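Local coordinates for protein phosphatidylinositol phosphate phosphatase (PDB 1I9Z) that removes the 5-phosphate from soluble and lipid inositol phosphates through the catalytic 5-phosphatase domain of a fission yeast synaptojanin, a magnesium-dependent enzyme of membrane trafficking, at residues A[83-88]-A[102-107]; A[150-155]-A[192-197]; A[283-288]-A[294-299]. One frame throughout, in Å; residues are numbered along the deposited sequence.

In the fold
Followed from the N terminus, the three contacts come one after another; none nests in or crosses another. Contact 1 closes the loop from helix 78-94 into strand 102-110, an outermost strand of the six-stranded sheet. Contact 2 spans a longer excursion, through strand 158-166 and helix 174-187, and brings the loop before strand 201-205 back to strand 147-155 of the five-stranded sheet. Contact 3 closes the short connection between strands 283-288 and 292-298, one at the rim of each sheet. Packing also joins neighbours: Ile151 and Phe153 of contact 2 meet Arg106, Ser107 and Leu105 of contact 1, and Phe197 lies against Arg288 of contact 3.

Contact 1. Residues A[83-88]-A[102-107]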
loop_
_atom_site.group_PDB
_atom_site.type_symbol
_atom_site.label_atom_id
_atom_site.label_comp_id
_atom_site.label_asym_id
_atom_site.label_seq_id
_atom_site.Cartn_x
_atom_site.Cartn_y
_atom_site.Cartn_z
ATOM N N GLU A 83 -12.980 -5.260 16.083
ATOM C CA GLU A 83 -12.729 -4.318 17.208
ATOM C C GLU A 83 -11.776 -3.212 16.697
ATOM O O GLU A 83 -11.906 -2.030 17.007
ATOM C CB GLU A 83 -12.046 -5.041 18.354
ATOM C CG GLU A 83 -12.972 -5.979 19.154
ATOM C CD GLU A 83 -12.191 -6.720 20.237
ATOM O OE1 GLU A 83 -11.592 -6.025 21.084
ATOM O OE2 GLU A 83 -12.162 -7.975 20.237
ATOM N N TRP A 84 -10.769 -3.638 15.918
ATOM C CA TRP A 84 -9.846 -2.679 15.343
ATOM C C TRP A 84 -10.593 -1.776 14.366
ATOM O O TRP A 84 -10.381 -0.566 14.365
ATOM C CB TRP A 84 -8.679 -3.420 14.614
ATOM C CG TRP A 84 -7.734 -3.940 15.597
ATOM C CD1 TRP A 84 -7.540 -5.237 15.951
ATOM C CD2 TRP A 84 -6.778 -3.165 16.318
ATOM N NE1 TRP A 84 -6.485 -5.325 16.829
ATOM C CE2 TRP A 84 -6.010 -4.062 17.086
ATOM C CE3 TRP A 84 -6.497 -1.784 16.384
ATOM C CZ2 TRP A 84 -4.947 -3.644 17.938
ATOM C CZ3 TRP A 84 -5.418 -1.353 17.221
ATOM C CH2 TRP A 84 -4.670 -2.301 17.985
ATOM N N GLU A 85 -11.453 -2.354 13.526
ATOM C CA GLU A 85 -12.240 -1.523 12.599
ATOM C C GLU A 85 -13.026 -0.463 13.348
ATOM O O GLU A 85 -13.121 0.700 12.924
ATOM C CB GLU A 85 -13.273 -2.360 11.782
ATOM C CG GLU A 85 -12.566 -3.374 10.848
ATOM C CD GLU A 85 -13.513 -4.315 10.132
ATOM O OE1 GLU A 85 -14.744 -4.183 10.293
ATOM O OE2 GLU A 85 -13.037 -5.199 9.404
ATOM N N SER A 86 -13.689 -0.904 14.415
ATOM C CA SER A 86 -14.489 0.043 15.178
ATOM C C SER A 86 -13.569 1.105 15.782
ATOM O O SER A 86 -13.957 2.304 15.861
ATOM C CB SER A 86 -15.237 -0.727 16.318
ATOM O OG SER A 86 -15.761 0.200 17.246
ATOM N N CYS A 87 -12.385 0.692 16.250
ATOM C CA CYS A 87 -11.473 1.695 16.835
ATOM C C CYS A 87 -10.985 2.720 15.815
ATOM O O CYS A 87 -10.938 3.923 16.087
ATOM C CB CYS A 87 -10.259 1.057 17.522
ATOM S SG CYS A 87 -10.623 0.183 19.048
ATOM N N VAL A 88 -10.577 2.255 14.627
ATOM C CA VAL A 88 -10.117 3.193 13.623
ATOM C C VAL A 88 -11.234 4.129 13.175
ATOM O O VAL A 88 -11.048 5.372 13.060
ATOM C CB VAL A 88 -9.539 2.403 12.398
ATOM C CG1 VAL A 88 -9.167 3.367 11.289
ATOM C CG2 VAL A 88 -8.347 1.580 12.851
ATOM N N TYR A 102 -16.025 9.556 7.922
ATOM C CA TYR A 102 -15.430 8.522 7.132
ATOM C C TYR A 102 -16.285 7.279 7.235
ATOM O O TYR A 102 -16.921 7.054 8.267
ATOM C CB TYR A 102 -14.051 8.205 7.709
ATOM C CG TYR A 102 -13.022 9.263 7.395
ATOM C CD1 TYR A 102 -12.944 10.432 8.144
ATOM C CD2 TYR A 102 -12.176 9.128 6.269
ATOM C CE1 TYR A 102 -12.052 11.467 7.777
ATOM C CE2 TYR A 102 -11.311 10.156 5.891
ATOM C CZ TYR A 102 -11.254 11.318 6.642
ATOM O OH TYR A 102 -10.470 12.381 6.228
ATOM N N VAL A 103 -16.256 6.472 6.178
ATOM C CA VAL A 103 -16.956 5.225 6.175
ATOM C C VAL A 103 -15.936 4.143 5.782
ATOM O O VAL A 103 -14.950 4.432 5.072
ATOM C CB VAL A 103 -18.085 5.185 5.138
ATOM C CG1 VAL A 103 -19.198 6.186 5.539
ATOM C CG2 VAL A 103 -17.544 5.480 3.773
ATOM N N GLN A 104 -16.194 2.915 6.243
ATOM C CA GLN A 104 -15.323 1.790 5.855
ATOM C C GLN A 104 -15.868 1.274 4.536
ATOM O O GLN A 104 -17.036 0.843 4.409
ATOM C CB GLN A 104 -15.360 0.687 6.914
ATOM C CG GLN A 104 -14.728 -0.664 6.463
ATOM C CD GLN A 104 -14.771 -1.647 7.596
ATOM O OE1 GLN A 104 -14.511 -1.266 8.743
ATOM N NE2 GLN A 104 -15.128 -2.917 7.304
ATOM N N LEU A 105 -15.027 1.313 3.537
ATOM C CA LEU A 105 -15.398 0.830 2.233
ATOM C C LEU A 105 -15.459 -0.691 2.272
ATOM O O LEU A 105 -16.448 -1.348 1.815
ATOM C CB LEU A 105 -14.339 1.284 1.224
ATOM C CG LEU A 105 -14.573 1.087 -0.244
ATOM C CD1 LEU A 105 -15.756 2.008 -0.665
ATOM C CD2 LEU A 105 -13.264 1.451 -1.039
ATOM N N ARG A 106 -14.382 -1.290 2.772
ATOM C CA ARG A 106 -14.286 -2.750 2.801
ATOM C C ARG A 106 -13.082 -3.196 3.640
ATOM O O ARG A 106 -12.145 -2.399 3.825
ATOM C CB ARG A 106 -14.060 -3.326 1.370
ATOM C CG ARG A 106 -14.325 -4.889 1.465
ATOM C CD ARG A 106 -13.717 -6.098 0.626
ATOM N NE ARG A 106 -14.374 -6.131 -0.623
ATOM C CZ ARG A 106 -14.636 -7.067 -1.548
ATOM N NH1 ARG A 106 -14.373 -8.408 -1.625
ATOM N NH2 ARG A 106 -15.264 -6.501 -2.559
ATOM N N SER A 107 -13.117 -4.428 4.134
ATOM C CA SER A 107 -12.004 -5.007 4.863
ATOM C C SER A 107 -11.891 -6.451 4.421
ATOM O O SER A 107 -12.840 -7.071 3.919
ATOM C CB SER A 107 -12.111 -4.939 6.410
ATOM O OG SER A 107 -13.062 -5.877 6.876
#
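Glu85 is the one residue of 83-88 that touches 102-107, and it does so through Gln104 and Ser107. Just ahead of it in the helix, Trp84 is buried in the protein interior. Glu85 itself points at the strand, and its CA lies 8.1 Å from the CA of Gln104, a distance that the two side chains bridge. Its CG stands beside the backbone N and opposite the carbonyl carbon (chi1 -64°), and from there the chain runs out extended to present both carboxylate oxygens. OE2 takes a short hydrogen bond from Ser107 OG, 2.6 Å away, which arrives from above the carboxylate plane, 36° out of it. Arg81, one helical turn earlier, forms a salt bridge with the same oxygen. This pairing sits in a beta-alpha-beta crossover of the DNase I-like fold: helix 78-94 carries the chain from strand 57-63 to the parallel strand 102-110, with strand 113-120 between them in the sheet. The other oxygen, OE1 of Glu85, accepts a weak hydrogen bond from Gln104 NE2 at 3.3 Å. Here two extended side chains cross, with carboxylate and amide planes 87° apart, so the amide does not lie flat against the acid; Gln104 OE1 is also 3.5 Å from Glu85 CB. With an alanine in place of Glu85, Ser107 OG would probably lose this acceptor and Arg81 its carboxylate mate, and the Gln104 amide would have one hold fewer on its rotation. Further along the helix, Val88 packs on Phe118, which Gln104 also touches, and Lys89 gives Gln104 OE1 a weak hydrogen bond.

Contact 2. Residues A[150-155]-A[192-197]; sequences AIRFDY and RGRSIF
The guanidinium groups of Arg152 and Arg194 lie flat on one another, centres 3.5 Å apart and planes 11° from parallel. Over one face of Arg152 sits Arg194 NH1, shifted toward the rim; over one face of Arg194 sits Arg152 NE. At the edge of Arg152, Asp154 is held end-on by two nitrogens: NH1 reaches OD1 of Asp154 at 2.9 Å, and NH2 reaches OD2 of Asp154 at 3.0 Å, this second oxygen lying in the guanidinium plane. Both oxygens are met from above the carboxylate plane. Arg152 gets to its place by folding up, with CG tucked over the backbone, flanked by N and C (chi1 66°), and further bends along the chain; Arg194 comes in roughly perpendicular to it. The pair joins strand 147-155 of the five-stranded sheet to the loop that leads into strand 201-205. Asn129 O and His199 NE2 take further N-H groups of Arg152, while Glu131 of the adjoining strand forms a salt bridge with Arg194 NE. Two like charges can therefore stack face to face, probably because each has its own carboxylate, Asp154 for one and Glu131 for the other.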
loop_
_atom_site.group_PDB
_atom_site.type_symbol
_atom_site.label_atom_id
_atom_site.label_comp_id
_atom_site.label_asym_id
_atom_site.label_seq_id
_atom_site.Cartn_x
_atom_site.Cartn_y
_atom_site.Cartn_z
ATOM N N ALA A 150 -5.707 -8.195 -0.245
ATOM C CA ALA A 150 -5.746 -7.105 -1.196
ATOM C C ALA A 150 -7.169 -6.575 -1.531
ATOM O O ALA A 150 -8.159 -7.349 -1.574
ATOM C CB ALA A 150 -5.003 -7.555 -2.532
ATOM N N ILE A 151 -7.259 -5.255 -1.667
ATOM C CA ILE A 151 -8.496 -4.606 -2.091
ATOM C C ILE A 151 -8.125 -3.582 -3.196
ATOM O O ILE A 151 -7.162 -2.819 -3.050
ATOM C CB ILE A 151 -9.154 -3.889 -0.898
ATOM C CG1 ILE A 151 -9.609 -4.976 0.129
ATOM C CG2 ILE A 151 -10.349 -3.068 -1.422
ATOM C CD1 ILE A 151 -9.901 -4.360 1.596
ATOM N N ARG A 152 -8.895 -3.575 -4.284
ATOM C CA ARG A 152 -8.676 -2.654 -5.385
ATOM C C ARG A 152 -10.006 -1.951 -5.677
ATOM O O ARG A 152 -11.090 -2.374 -5.223
ATOM C CB ARG A 152 -8.158 -3.408 -6.621
ATOM C CG ARG A 152 -9.182 -4.455 -7.300
ATOM C CD ARG A 152 -10.276 -3.797 -8.184
ATOM N NE ARG A 152 -9.665 -3.016 -9.271
ATOM C CZ ARG A 152 -10.258 -2.039 -9.971
ATOM N NH1 ARG A 152 -9.543 -1.390 -10.901
ATOM N NH2 ARG A 152 -11.553 -1.730 -9.783
ATOM N N PHE A 153 -9.913 -0.832 -6.388
ATOM C CA PHE A 153 -11.113 -0.091 -6.724
ATOM C C PHE A 153 -10.749 0.980 -7.765
ATOM O O PHE A 153 -9.553 1.310 -7.984
ATOM C CB PHE A 153 -11.754 0.556 -5.457
ATOM C CG PHE A 153 -10.863 1.521 -4.696
ATOM C CD1 PHE A 153 -10.810 2.860 -5.048
ATOM C CD2 PHE A 153 -10.062 1.077 -3.631
ATOM C CE1 PHE A 153 -9.974 3.766 -4.363
ATOM C CE2 PHE A 153 -9.220 1.954 -2.923
ATOM C CZ PHE A 153 -9.166 3.301 -3.276
ATOM N N ASP A 154 -11.771 1.525 -8.409
ATOM C CA ASP A 154 -11.488 2.604 -9.350
ATOM C C ASP A 154 -11.964 3.845 -8.634
ATOM O O ASP A 154 -12.984 3.801 -7.920
ATOM C CB ASP A 154 -12.272 2.403 -10.650
ATOM C CG ASP A 154 -11.800 1.239 -11.385
ATOM O OD1 ASP A 154 -10.591 1.207 -11.661
ATOM O OD2 ASP A 154 -12.579 0.321 -11.689
ATOM N N TYR A 155 -11.194 4.926 -8.770
ATOM C CA TYR A 155 -11.563 6.237 -8.234
ATOM C C TYR A 155 -11.730 7.028 -9.557
ATOM O O TYR A 155 -10.758 7.377 -10.261
ATOM C CB TYR A 155 -10.505 6.811 -7.307
ATOM C CG TYR A 155 -10.996 8.051 -6.592
ATOM C CD1 TYR A 155 -11.165 8.052 -5.205
ATOM C CD2 TYR A 155 -11.288 9.229 -7.296
ATOM C CE1 TYR A 155 -11.595 9.162 -4.535
ATOM C CE2 TYR A 155 -11.738 10.383 -6.621
ATOM C CZ TYR A 155 -11.890 10.331 -5.246
ATOM O OH TYR A 155 -12.349 11.405 -4.546
ATOM N N ARG A 192 -12.924 -12.205 -12.232
ATOM C CA ARG A 192 -12.573 -12.426 -13.641
ATOM C C ARG A 192 -11.069 -12.432 -13.911
ATOM O O ARG A 192 -10.619 -11.931 -14.962
ATOM C CB ARG A 192 -13.198 -11.347 -14.519
ATOM C CG ARG A 192 -14.668 -11.073 -14.195
ATOM C CD ARG A 192 -15.230 -9.906 -14.980
ATOM N NE ARG A 192 -15.371 -10.224 -16.401
ATOM C CZ ARG A 192 -14.899 -9.466 -17.393
ATOM N NH1 ARG A 192 -14.242 -8.337 -17.111
ATOM N NH2 ARG A 192 -15.107 -9.826 -18.661
ATOM N N GLY A 193 -10.300 -13.002 -12.978
ATOM C CA GLY A 193 -8.861 -13.084 -13.178
ATOM C C GLY A 193 -8.078 -11.786 -13.177
ATOM O O GLY A 193 -6.937 -11.798 -13.572
ATOM N N ARG A 194 -8.663 -10.668 -12.758
ATOM C CA ARG A 194 -7.913 -9.398 -12.712
ATOM C C ARG A 194 -6.681 -9.522 -11.751
ATOM O O ARG A 194 -6.840 -9.976 -10.622
ATOM C CB ARG A 194 -8.843 -8.295 -12.184
ATOM C CG ARG A 194 -8.205 -6.948 -12.079
ATOM C CD ARG A 194 -8.944 -6.051 -11.031
ATOM N NE ARG A 194 -10.396 -5.793 -11.220
ATOM C CZ ARG A 194 -10.935 -4.875 -12.043
ATOM N NH1 ARG A 194 -10.156 -4.100 -12.818
ATOM N NH2 ARG A 194 -12.273 -4.681 -12.032
ATOM N N SER A 195 -5.498 -9.106 -12.178
ATOM C CA SER A 195 -4.302 -9.208 -11.343
ATOM C C SER A 195 -4.005 -7.919 -10.617
ATOM O O SER A 195 -4.626 -6.898 -10.844
ATOM C CB SER A 195 -3.065 -9.559 -12.175
ATOM O OG SER A 195 -2.568 -8.372 -12.806
ATOM N N ILE A 196 -3.012 -7.946 -9.740
ATOM C CA ILE A 196 -2.705 -6.713 -9.020
ATOM C C ILE A 196 -2.025 -5.655 -9.922
ATOM O O ILE A 196 -2.092 -4.426 -9.668
ATOM C CB ILE A 196 -1.755 -6.979 -7.786
ATOM C CG1 ILE A 196 -0.427 -7.606 -8.225
ATOM C CG2 ILE A 196 -2.445 -7.849 -6.745
ATOM C CD1 ILE A 196 0.643 -7.471 -7.180
ATOM N N PHE A 197 -1.420 -6.110 -11.020
ATOM C CA PHE A 197 -0.656 -5.191 -11.842
ATOM C C PHE A 197 -1.445 -4.350 -12.793
ATOM O O PHE A 197 -0.967 -3.295 -13.253
ATOM C CB PHE A 197 0.443 -5.962 -12.591
ATOM C CG PHE A 197 1.394 -6.683 -11.663
ATOM C CD1 PHE A 197 1.274 -8.059 -11.450
ATOM C CD2 PHE A 197 2.358 -5.970 -10.949
ATOM C CE1 PHE A 197 2.090 -8.728 -10.545
ATOM C CE2 PHE A 197 3.195 -6.613 -10.032
ATOM C CZ PHE A 197 3.060 -8.000 -9.827
#

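Contact 3. Residues A[283-288]-A[294-299]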
loop_
_atom_site.group_PDB
_atom_site.type_symbol
_atom_site.label_atom_id
_atom_site.label_comp_id
_atom_site.label_asym_id
_atom_site.label_seq_id
_atom_site.Cartn_x
_atom_site.Cartn_y
_atom_site.Cartn_z
ATOM N N ASP A 283 9.123 -3.867 8.583
ATOM C CA ASP A 283 7.855 -3.200 8.125
ATOM C C ASP A 283 8.123 -2.198 7.028
ATOM O O ASP A 283 8.881 -1.274 7.238
ATOM C CB ASP A 283 7.238 -2.526 9.360
ATOM C CG ASP A 283 7.094 -3.555 10.480
ATOM O OD1 ASP A 283 6.162 -4.391 10.373
ATOM O OD2 ASP A 283 7.973 -3.633 11.404
ATOM N N ARG A 284 7.488 -2.394 5.879
ATOM C CA ARG A 284 7.829 -1.551 4.695
ATOM C C ARG A 284 6.622 -1.186 3.897
ATOM O O ARG A 284 5.581 -1.890 3.933
ATOM C CB ARG A 284 8.806 -2.365 3.808
ATOM C CG ARG A 284 9.972 -3.016 4.613
ATOM C CD ARG A 284 11.037 -2.000 5.018
ATOM N NE ARG A 284 12.035 -1.678 3.976
ATOM C CZ ARG A 284 13.196 -2.344 3.841
ATOM N NH1 ARG A 284 14.040 -1.981 2.882
ATOM N NH2 ARG A 284 13.526 -3.369 4.647
ATOM N N ILE A 285 6.721 -0.075 3.179
ATOM C CA ILE A 285 5.629 0.336 2.270
ATOM C C ILE A 285 6.310 0.647 0.948
ATOM O O ILE A 285 7.221 1.460 0.928
ATOM C CB ILE A 285 4.885 1.561 2.812
ATOM C CG1 ILE A 285 4.210 1.180 4.135
ATOM C CG2 ILE A 285 3.793 2.075 1.854
ATOM C CD1 ILE A 285 3.776 2.519 4.952
ATOM N N LEU A 286 5.876 -0.028 -0.116
ATOM C CA LEU A 286 6.432 0.122 -1.475
ATOM C C LEU A 286 5.302 0.521 -2.438
ATOM O O LEU A 286 4.140 0.132 -2.198
ATOM C CB LEU A 286 6.989 -1.221 -1.982
ATOM C CG LEU A 286 7.977 -1.885 -1.008
ATOM C CD1 LEU A 286 8.338 -3.250 -1.650
ATOM C CD2 LEU A 286 9.236 -1.010 -0.746
ATOM N N TYR A 287 5.607 1.272 -3.523
ATOM C CA TYR A 287 4.519 1.664 -4.414
ATOM C C TYR A 287 4.968 1.517 -5.849
ATOM O O TYR A 287 6.192 1.557 -6.169
ATOM C CB TYR A 287 4.058 3.117 -4.153
ATOM C CG TYR A 287 5.112 4.178 -4.523
ATOM C CD1 TYR A 287 5.122 4.769 -5.793
ATOM C CD2 TYR A 287 6.078 4.560 -3.616
ATOM C CE1 TYR A 287 6.103 5.728 -6.142
ATOM C CE2 TYR A 287 7.065 5.506 -3.942
ATOM C CZ TYR A 287 7.053 6.078 -5.229
ATOM O OH TYR A 287 8.035 6.984 -5.566
ATOM N N ARG A 288 3.986 1.332 -6.703
ATOM C CA ARG A 288 4.292 1.145 -8.098
ATOM C C ARG A 288 3.313 2.024 -8.857
ATOM O O ARG A 288 2.112 2.067 -8.530
ATOM C CB ARG A 288 4.149 -0.314 -8.478
ATOM C CG ARG A 288 4.559 -0.512 -9.907
ATOM C CD ARG A 288 3.922 -1.664 -10.602
ATOM N NE ARG A 288 4.795 -2.814 -10.666
ATOM C CZ ARG A 288 4.877 -3.675 -11.690
ATOM N NH1 ARG A 288 4.137 -3.528 -12.795
ATOM N NH2 ARG A 288 5.680 -4.723 -11.580
ATOM N N HIS A 294 5.122 11.409 -0.183
ATOM C CA HIS A 294 5.489 12.478 0.676
ATOM C C HIS A 294 6.250 11.995 1.888
ATOM O O HIS A 294 7.486 12.073 1.912
ATOM C CB HIS A 294 4.255 13.309 1.043
ATOM C CG HIS A 294 3.822 14.210 -0.077
ATOM N ND1 HIS A 294 2.948 13.813 -1.069
ATOM C CD2 HIS A 294 4.215 15.464 -0.412
ATOM C CE1 HIS A 294 2.821 14.778 -1.965
ATOM N NE2 HIS A 294 3.579 15.792 -1.590
ATOM N N SER A 295 5.557 11.447 2.866
ATOM C CA SER A 295 6.196 11.001 4.112
ATOM C C SER A 295 6.338 9.487 4.194
ATOM O O SER A 295 5.596 8.733 3.537
ATOM C CB SER A 295 5.375 11.464 5.327
ATOM O OG SER A 295 5.255 12.861 5.324
ATOM N N TYR A 296 7.297 9.045 5.000
ATOM C CA TYR A 296 7.485 7.596 5.233
ATOM C C TYR A 296 8.140 7.537 6.582
ATOM O O TYR A 296 9.359 7.810 6.708
ATOM C CB TYR A 296 8.420 6.992 4.163
ATOM C CG TYR A 296 8.688 5.490 4.238
ATOM C CD1 TYR A 296 9.855 4.960 3.732
ATOM C CD2 TYR A 296 7.699 4.578 4.714
ATOM C CE1 TYR A 296 10.048 3.568 3.631
ATOM C CE2 TYR A 296 7.903 3.191 4.659
ATOM C CZ TYR A 296 9.068 2.683 4.093
ATOM O OH TYR A 296 9.215 1.298 3.914
ATOM N N GLN A 297 7.403 7.125 7.603
ATOM C CA GLN A 297 7.988 7.146 8.956
ATOM C C GLN A 297 7.454 6.034 9.854
ATOM O O GLN A 297 6.376 5.466 9.573
ATOM C CB GLN A 297 7.550 8.445 9.676
ATOM C CG GLN A 297 8.328 9.733 9.341
ATOM C CD GLN A 297 9.849 9.546 9.445
ATOM O OE1 GLN A 297 10.392 8.913 10.400
ATOM N NE2 GLN A 297 10.555 10.070 8.448
ATOM N N SER A 298 8.179 5.796 10.951
ATOM C CA SER A 298 7.729 4.910 12.018
ATOM C C SER A 298 7.208 5.882 13.111
ATOM O O SER A 298 7.516 7.075 13.113
ATOM C CB SER A 298 8.824 3.998 12.549
ATOM O OG SER A 298 9.816 4.694 13.275
ATOM N N VAL A 299 6.366 5.358 13.999
ATOM C CA VAL A 299 5.760 6.185 15.037
ATOM C C VAL A 299 5.961 5.518 16.364
ATOM O O VAL A 299 5.912 4.321 16.485
ATOM C CB VAL A 299 4.224 6.330 14.731
ATOM C CG1 VAL A 299 3.476 6.880 15.947
ATOM C CG2 VAL A 299 4.069 7.235 13.472
#
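Tyr296 spans the space between the two sheets of the DNase I-like sandwich and meets Ile285 and Arg284 on the far side. Strand 283-288 borders the five-stranded sheet and strand 292-298 the six-stranded one; the short segments run nearly antiparallel, at 163°, with axes 8.8 Å apart. No backbone-to-backbone pairing joins them; side chains bridge the gap. Tyr296 gives the most surface. Its CG lies opposite the backbone N (chi1 -178°), which carries the ring out across the gap to place OH at the backbone of the other strand. There OH accepts a nearly straight hydrogen bond from Ile285 N, at 2.9 Å. Arg284 and Leu286 bond through their backbones to Gly206 and Trp204, so the phenol meets an amide on the outer side of this border strand. Ile285 and the ring lie alongside each other, running opposite ways, with Ile285 CB 3.9 Å from Tyr296 CE2. Arg284 points away, yet its CB comes 3.7 Å from Tyr296 OH; the chain then folds back, and OH ends up near the guanidinium plane, at its edge. Glu252 OE2 ties the two together, hydrogen-bonded to Tyr296 OH and in a salt bridge with Arg284 NE, while Asp235 holds Arg284 NH1. One residue before Arg284, the side chain of Asp283, bonded to Thr260 and His306, is about 10 Å from the bound inositol bisphosphate. Arg284 CA lies at the edge of the phenol ring, near its plane, 3.3 Å from Tyr296 OH.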